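Local coordinates for argonaute protein (PDB 5I4A) that uses short RNA guides carrying a 5'-hydroxyl to recognise complementary DNA or RNA targets and cleave them, at residues A[92-95]-A[96-100]; A[104-107]-A[108-112]. One frame throughout, in Å; residues are numbered along the deposited sequence.

Contact 1: A[92-95]-A[96-100]; sequences YKYI and KKLFL. With nucleotides of chain B.
Residues 92-100 lie within the alpha helix 84-101 of the N-terminal domain, where Tyr94 meets Leu98 and Ile95 meets Phe99 four residues on, while Tyr92 packs its ring against a guide nucleotide. The helical spacing is set by successive backbone bonds, among them Lys96 N to Tyr92 O (3.0 Å) and Lys97 N to Lys93 O (3.0 Å). Tyr94 and Leu98 form an off-centre CH-pi contact: Leu98 CD1 stands 4.1 Å from the centroid of the Tyr94 ring, 30° off its normal, and CG covers the same face nearer the rim. With CG of Tyr94 anti to the backbone N (chi1 -178°) and beside the carbonyl carbon, the ring reaches outward from the helix on the side where Leu98 lies. Ile95 and Phe99 run side by side instead. Ile95 CG2 touches Phe99 CE2 at 3.6 Å, and Ile95 O lies in the plane of the Phe99 ring, 3.2 Å from CD2. That carbonyl oxygen also accepts the nearly straight bond from Phe99 N (172°), so one residue meets it with both its N-H and its ring edge. Beyond this helical packing, Ile95 and Phe99 both face strand 127-140, and Lys97 NZ forms a salt bridge with Asp101. Tyr92 turns toward the RNA. The imidazole part of the base of A11 of chain B covers one face of its ring, with N7 above the centre. The phenol oxygen, which also accepts a hydrogen bond from Ile137 N, donates to the phosphate of the same nucleotide, Tyr92 OH to A11 OP2, at 3.2 Å.

Contact 2: A[104-107]-A[108-112]; sequences FYFK and KGNNF. With nucleotides of chain B.
Phe104 meets Phe112 at the open end of a beta hairpin in linker L1, the ring CD2 of Phe104 lying 4.0 Å from CB of Phe112 and its edge turned to that residue's carbonyl group. Tyr105 contributes backbone: its O receives a CA-H...O contact from Phe112 CA at 3.2 Å. Phe106, paired with Phe112 at an antiparallel non-hydrogen-bonded position, puts CD1 3.6 Å from Phe112 CE1; the ring planes are 55° apart, an oblique arrangement. Lys107 forms the hydrogen-bonded pair with Asn111, its N donating to Asn111 O (2.8 Å) and its O accepting from Asn111 N (3.1 Å). Because Asn110 and Asn111 both face Lys107, the strand carries a G1 beta bulge beside the turn at Lys108-Gly109. Gly109, at positive phi, passes its CA close to C5' of C9 of chain B. Asn111 ND2 spans protein and guide, donating to Lys108 O in its own amide plane and to C9 OP1 (3.2 Å), while OD1 receives Lys151 NZ. With an alanine here, Lys108 O and the C9 phosphate would probably lose their common donor, and Lys151 NZ its amide acceptor. Asn110 meets the Hoogsteen edge of A11 of chain B through two weak bonds, OD1 from N6 at 2.7 Å and ND2 to N7 at 3.3 Å.

In the fold
Contact 1, on helix 84-101, is the more buried and combines the main-chain hydrogen bonds of the helix with apolar and aromatic packing; contact 2 is partly buried, with its turn directed at the RNA. The N-terminal domain passes into linker L1 between them, and their centres lie about 10 Å apart. Phe99 of the helix stacks on Phe112 and meets Phe104 edge-to-face, while its O lies 3.0 Å from Phe104 N, a probable hydrogen bond. Lys96 adds a cation-pi contact to Phe106. A11 of chain B is shared, with contact 1 covering its base and binding its phosphate, and contact 2 meeting its base edge. Of the two, contact 2 also engages the C9 phosphate.

Contact 1: A[92-95]-A[96-100]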
loop_
_atom_site.group_PDB
_atom_site.type_symbol
_atom_site.label_atom_id
_atom_site.label_comp_id
_atom_site.label_asym_id
_atom_site.label_seq_id
_atom_site.Cartn_x
_atom_site.Cartn_y
_atom_site.Cartn_z
ATOM N N TYR A 92 9.002 21.628 5.560
ATOM C CA TYR A 92 8.037 20.775 6.250
ATOM C C TYR A 92 7.803 21.251 7.678
ATOM O O TYR A 92 6.658 21.357 8.133
ATOM C CB TYR A 92 8.523 19.326 6.242
ATOM C CG TYR A 92 7.939 18.478 5.135
ATOM C CD1 TYR A 92 6.565 18.373 4.963
ATOM C CD2 TYR A 92 8.763 17.784 4.261
ATOM C CE1 TYR A 92 6.028 17.597 3.951
ATOM C CE2 TYR A 92 8.238 17.006 3.249
ATOM C CZ TYR A 92 6.871 16.913 3.098
ATOM O OH TYR A 92 6.349 16.140 2.087
ATOM N N LYS A 93 8.885 21.538 8.406
ATOM C CA LYS A 93 8.744 22.027 9.772
ATOM C C LYS A 93 8.065 23.387 9.807
ATOM O O LYS A 93 7.307 23.681 10.739
ATOM C CB LYS A 93 10.114 22.096 10.448
ATOM C CG LYS A 93 10.804 20.747 10.588
ATOM C CD LYS A 93 12.231 20.905 11.088
ATOM C CE LYS A 93 12.271 21.566 12.455
ATOM N NZ LYS A 93 13.671 21.760 12.922
ATOM N N TYR A 94 8.313 24.222 8.798
ATOM C CA TYR A 94 7.691 25.540 8.769
ATOM C C TYR A 94 6.192 25.437 8.517
ATOM O O TYR A 94 5.407 26.196 9.097
ATOM C CB TYR A 94 8.353 26.416 7.709
ATOM C CG TYR A 94 7.770 27.803 7.665
ATOM C CD1 TYR A 94 7.801 28.615 8.788
ATOM C CD2 TYR A 94 7.182 28.297 6.511
ATOM C CE1 TYR A 94 7.266 29.883 8.764
ATOM C CE2 TYR A 94 6.643 29.569 6.477
ATOM C CZ TYR A 94 6.688 30.356 7.608
ATOM O OH TYR A 94 6.158 31.622 7.590
ATOM N N ILE A 95 5.779 24.509 7.652
ATOM C CA ILE A 95 4.354 24.299 7.409
ATOM C C ILE A 95 3.675 23.787 8.669
ATOM O O ILE A 95 2.579 24.235 9.030
ATOM C CB ILE A 95 4.157 23.335 6.223
ATOM C CG1 ILE A 95 4.508 24.042 4.913
ATOM C CG2 ILE A 95 2.731 22.788 6.193
ATOM C CD1 ILE A 95 5.033 23.110 3.853
ATOM N N LYS A 96 4.318 22.845 9.359
ATOM C CA LYS A 96 3.775 22.322 10.607
ATOM C C LYS A 96 3.560 23.435 11.624
ATOM O O LYS A 96 2.510 23.503 12.276
ATOM C CB LYS A 96 4.713 21.253 11.165
ATOM C CG LYS A 96 4.271 20.641 12.480
ATOM C CD LYS A 96 5.289 19.619 12.954
ATOM C CE LYS A 96 4.803 18.878 14.180
ATOM N NZ LYS A 96 5.750 17.799 14.563
ATOM N N LYS A 97 4.547 24.322 11.772
ATOM C CA LYS A 97 4.423 25.419 12.728
ATOM C C LYS A 97 3.214 26.289 12.414
ATOM O O LYS A 97 2.446 26.650 13.313
ATOM C CB LYS A 97 5.694 26.270 12.734
ATOM C CG LYS A 97 5.481 27.636 13.366
ATOM C CD LYS A 97 6.729 28.495 13.328
ATOM C CE LYS A 97 6.435 29.886 13.882
ATOM N NZ LYS A 97 5.764 29.814 15.213
ATOM N N LEU A 98 3.030 26.639 11.140
ATOM C CA LEU A 98 1.914 27.499 10.760
ATOM C C LEU A 98 0.577 26.846 11.094
ATOM O O LEU A 98 -0.325 27.495 11.637
ATOM C CB LEU A 98 1.998 27.839 9.274
ATOM C CG LEU A 98 3.123 28.793 8.871
ATOM C CD1 LEU A 98 3.104 29.041 7.371
ATOM C CD2 LEU A 98 3.012 30.102 9.636
ATOM N N PHE A 99 0.431 25.558 10.769
ATOM C CA PHE A 99 -0.787 24.836 11.125
ATOM C C PHE A 99 -0.983 24.806 12.637
ATOM O O PHE A 99 -2.076 25.091 13.138
ATOM C CB PHE A 99 -0.737 23.412 10.566
ATOM C CG PHE A 99 -1.219 23.292 9.145
ATOM C CD1 PHE A 99 -2.570 23.167 8.867
ATOM C CD2 PHE A 99 -0.319 23.287 8.093
ATOM C CE1 PHE A 99 -3.016 23.046 7.564
ATOM C CE2 PHE A 99 -0.759 23.168 6.787
ATOM C CZ PHE A 99 -2.110 23.048 6.522
ATOM N N LEU A 100 0.071 24.456 13.380
ATOM C CA LEU A 100 -0.034 24.417 14.835
ATOM C C LEU A 100 -0.302 25.805 15.405
ATOM O O LEU A 100 -1.044 25.947 16.384
ATOM C CB LEU A 100 1.237 23.822 15.442
ATOM C CG LEU A 100 1.497 22.327 15.227
ATOM C CD1 LEU A 100 2.800 21.911 15.892
ATOM C CD2 LEU A 100 0.341 21.492 15.751
ATOM P P A B 11 8.438 13.052 2.583
ATOM O OP1 A B 11 7.244 13.188 3.453
ATOM O OP2 A B 11 8.654 14.006 1.465
ATOM O "O5'" A B 11 9.712 13.087 3.533
ATOM C "C5'" A B 11 11.018 13.261 3.006
ATOM C "C4'" A B 11 11.971 13.692 4.085
ATOM O "O4'" A B 11 11.634 15.043 4.498
ATOM C "C3'" A B 11 11.891 12.866 5.362
ATOM O "O3'" A B 11 12.679 11.681 5.337
ATOM C "C2'" A B 11 12.286 13.861 6.447
ATOM O "O2'" A B 11 13.696 14.014 6.527
ATOM C "C1'" A B 11 11.688 15.152 5.903
ATOM N N9 A B 11 10.316 15.366 6.398
ATOM C C8 A B 11 9.124 14.892 5.899
ATOM N N7 A B 11 8.075 15.278 6.588
ATOM C C5 A B 11 8.625 16.056 7.604
ATOM C C6 A B 11 8.064 16.766 8.679
ATOM N N6 A B 11 6.749 16.818 8.933
ATOM N N1 A B 11 8.908 17.429 9.495
ATOM C C2 A B 11 10.225 17.392 9.258
ATOM N N3 A B 11 10.871 16.761 8.285
ATOM C C4 A B 11 10.001 16.111 7.494
#

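Contact 2: A[104-107]-A[108-112]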
loop_
_atom_site.group_PDB
_atom_site.type_symbol
_atom_site.label_atom_id
_atom_site.label_comp_id
_atom_site.label_asym_id
_atom_site.label_seq_id
_atom_site.Cartn_x
_atom_site.Cartn_y
_atom_site.Cartn_z
ATOM N N PHE A 104 -4.414 23.924 14.546
ATOM C CA PHE A 104 -4.629 22.605 13.972
ATOM C C PHE A 104 -3.905 21.558 14.807
ATOM O O PHE A 104 -2.844 21.816 15.382
ATOM C CB PHE A 104 -4.120 22.548 12.531
ATOM C CG PHE A 104 -5.032 23.201 11.530
ATOM C CD1 PHE A 104 -5.231 24.572 11.541
ATOM C CD2 PHE A 104 -5.671 22.443 10.561
ATOM C CE1 PHE A 104 -6.065 25.174 10.616
ATOM C CE2 PHE A 104 -6.505 23.040 9.631
ATOM C CZ PHE A 104 -6.702 24.407 9.658
ATOM N N TYR A 105 -4.492 20.367 14.881
ATOM C CA TYR A 105 -3.795 19.228 15.455
ATOM C C TYR A 105 -2.927 18.579 14.391
ATOM O O TYR A 105 -3.314 18.491 13.222
ATOM C CB TYR A 105 -4.782 18.203 16.015
ATOM C CG TYR A 105 -5.462 18.624 17.297
ATOM C CD1 TYR A 105 -4.988 19.700 18.037
ATOM C CD2 TYR A 105 -6.575 17.940 17.770
ATOM C CE1 TYR A 105 -5.613 20.090 19.209
ATOM C CE2 TYR A 105 -7.201 18.319 18.941
ATOM C CZ TYR A 105 -6.719 19.395 19.657
ATOM O OH TYR A 105 -7.343 19.768 20.825
ATOM N N PHE A 106 -1.743 18.135 14.794
ATOM C CA PHE A 106 -0.864 17.386 13.912
ATOM C C PHE A 106 -1.061 15.894 14.136
ATOM O O PHE A 106 -1.185 15.434 15.275
ATOM C CB PHE A 106 0.604 17.757 14.134
ATOM C CG PHE A 106 1.569 16.837 13.439
ATOM C CD1 PHE A 106 1.822 16.971 12.084
ATOM C CD2 PHE A 106 2.216 15.829 14.140
ATOM C CE1 PHE A 106 2.704 16.120 11.441
ATOM C CE2 PHE A 106 3.099 14.975 13.502
ATOM C CZ PHE A 106 3.344 15.121 12.151
ATOM N N LYS A 107 -1.095 15.147 13.038
ATOM C CA LYS A 107 -1.181 13.696 13.066
ATOM C C LYS A 107 -0.136 13.141 12.111
ATOM O O LYS A 107 0.145 13.747 11.071
ATOM C CB LYS A 107 -2.590 13.218 12.682
ATOM C CG LYS A 107 -2.837 11.726 12.857
ATOM C CD LYS A 107 -4.331 11.429 12.869
ATOM C CE LYS A 107 -4.618 9.939 12.801
ATOM N NZ LYS A 107 -4.936 9.495 11.412
ATOM N N LYS A 108 0.442 11.995 12.476
ATOM C CA LYS A 108 1.550 11.419 11.722
ATOM C C LYS A 108 1.197 11.299 10.243
ATOM O O LYS A 108 0.057 10.996 9.881
ATOM C CB LYS A 108 1.914 10.048 12.300
ATOM C CG LYS A 108 3.286 9.527 11.890
ATOM C CD LYS A 108 3.618 8.231 12.620
ATOM C CE LYS A 108 4.968 7.675 12.196
ATOM N NZ LYS A 108 5.310 6.430 12.940
ATOM N N GLY A 109 2.184 11.559 9.391
ATOM C CA GLY A 109 1.950 11.655 7.965
ATOM C C GLY A 109 1.617 13.042 7.469
ATOM O O GLY A 109 1.098 13.176 6.355
ATOM N N ASN A 110 1.895 14.078 8.264
ATOM C CA ASN A 110 1.614 15.470 7.910
ATOM C C ASN A 110 0.127 15.707 7.669
ATOM O O ASN A 110 -0.257 16.504 6.809
ATOM C CB ASN A 110 2.440 15.918 6.699
ATOM C CG ASN A 110 3.906 16.115 7.037
ATOM O OD1 ASN A 110 4.244 16.678 8.077
ATOM N ND2 ASN A 110 4.785 15.641 6.161
ATOM N N ASN A 111 -0.716 15.011 8.426
ATOM C CA ASN A 111 -2.144 15.286 8.462
ATOM C C ASN A 111 -2.409 16.359 9.507
ATOM O O ASN A 111 -1.914 16.267 10.636
ATOM C CB ASN A 111 -2.938 14.021 8.786
ATOM C CG ASN A 111 -2.862 12.986 7.685
ATOM O OD1 ASN A 111 -3.628 13.030 6.726
ATOM N ND2 ASN A 111 -1.935 12.046 7.818
ATOM N N PHE A 112 -3.181 17.375 9.132
ATOM C CA PHE A 112 -3.455 18.507 10.010
ATOM C C PHE A 112 -4.954 18.578 10.266
ATOM O O PHE A 112 -5.740 18.845 9.351
ATOM C CB PHE A 112 -2.914 19.802 9.415
ATOM C CG PHE A 112 -1.414 19.846 9.355
ATOM C CD1 PHE A 112 -0.668 19.995 10.514
ATOM C CD2 PHE A 112 -0.746 19.719 8.150
ATOM C CE1 PHE A 112 0.712 20.028 10.469
ATOM C CE2 PHE A 112 0.634 19.749 8.100
ATOM C CZ PHE A 112 1.363 19.903 9.260
ATOM P P C B 8 -4.314 4.125 7.976
ATOM O OP1 C B 8 -5.007 4.482 6.711
ATOM O OP2 C B 8 -3.459 2.907 8.036
ATOM O "O5'" C B 8 -3.429 5.375 8.405
ATOM C "C5'" C B 8 -4.035 6.514 9.009
ATOM C "C4'" C B 8 -3.018 7.295 9.815
ATOM O "O4'" C B 8 -2.700 6.588 11.039
ATOM C "C3'" C B 8 -1.676 7.475 9.139
ATOM O "O3'" C B 8 -1.686 8.529 8.190
ATOM C "C2'" C B 8 -0.734 7.699 10.312
ATOM O "O2'" C B 8 -0.826 9.040 10.778
ATOM C "C1'" C B 8 -1.340 6.772 11.366
ATOM P P A B 11 8.438 13.052 2.583
ATOM O OP1 A B 11 7.244 13.188 3.453
ATOM O OP2 A B 11 8.654 14.006 1.465
ATOM O "O5'" A B 11 9.712 13.087 3.533
ATOM C "C5'" A B 11 11.018 13.261 3.006
ATOM C "C4'" A B 11 11.971 13.692 4.085
ATOM O "O4'" A B 11 11.634 15.043 4.498
ATOM C "C3'" A B 11 11.891 12.866 5.362
ATOM O "O3'" A B 11 12.679 11.681 5.337
ATOM C "C2'" A B 11 12.286 13.861 6.447
ATOM O "O2'" A B 11 13.696 14.014 6.527
ATOM C "C1'" A B 11 11.688 15.152 5.903
ATOM N N9 A B 11 10.316 15.366 6.398
ATOM C C8 A B 11 9.124 14.892 5.899
ATOM N N7 A B 11 8.075 15.278 6.588
ATOM C C5 A B 11 8.625 16.056 7.604
ATOM C C6 A B 11 8.064 16.766 8.679
ATOM N N6 A B 11 6.749 16.818 8.933
ATOM N N1 A B 11 8.908 17.429 9.495
ATOM C C2 A B 11 10.225 17.392 9.258
ATOM N N3 A B 11 10.871 16.761 8.285
ATOM C C4 A B 11 10.001 16.111 7.494
ATOM P P C B 9 -1.774 8.209 6.616
ATOM O OP1 C B 9 -2.093 9.476 5.912
ATOM O OP2 C B 9 -2.660 7.031 6.437
ATOM O "O5'" C B 9 -0.289 7.786 6.225
ATOM C "C5'" C B 9 0.772 8.729 6.286
ATOM C "C4'" C B 9 1.971 8.184 7.019
ATOM O "O4'" C B 9 1.533 7.266 8.053
ATOM C "C3'" C B 9 2.950 7.370 6.187
ATOM O "O3'" C B 9 3.865 8.181 5.468
ATOM C "C2'" C B 9 3.619 6.488 7.233
ATOM O "O2'" C B 9 4.606 7.218 7.945
ATOM C "C1'" C B 9 2.455 6.205 8.180
#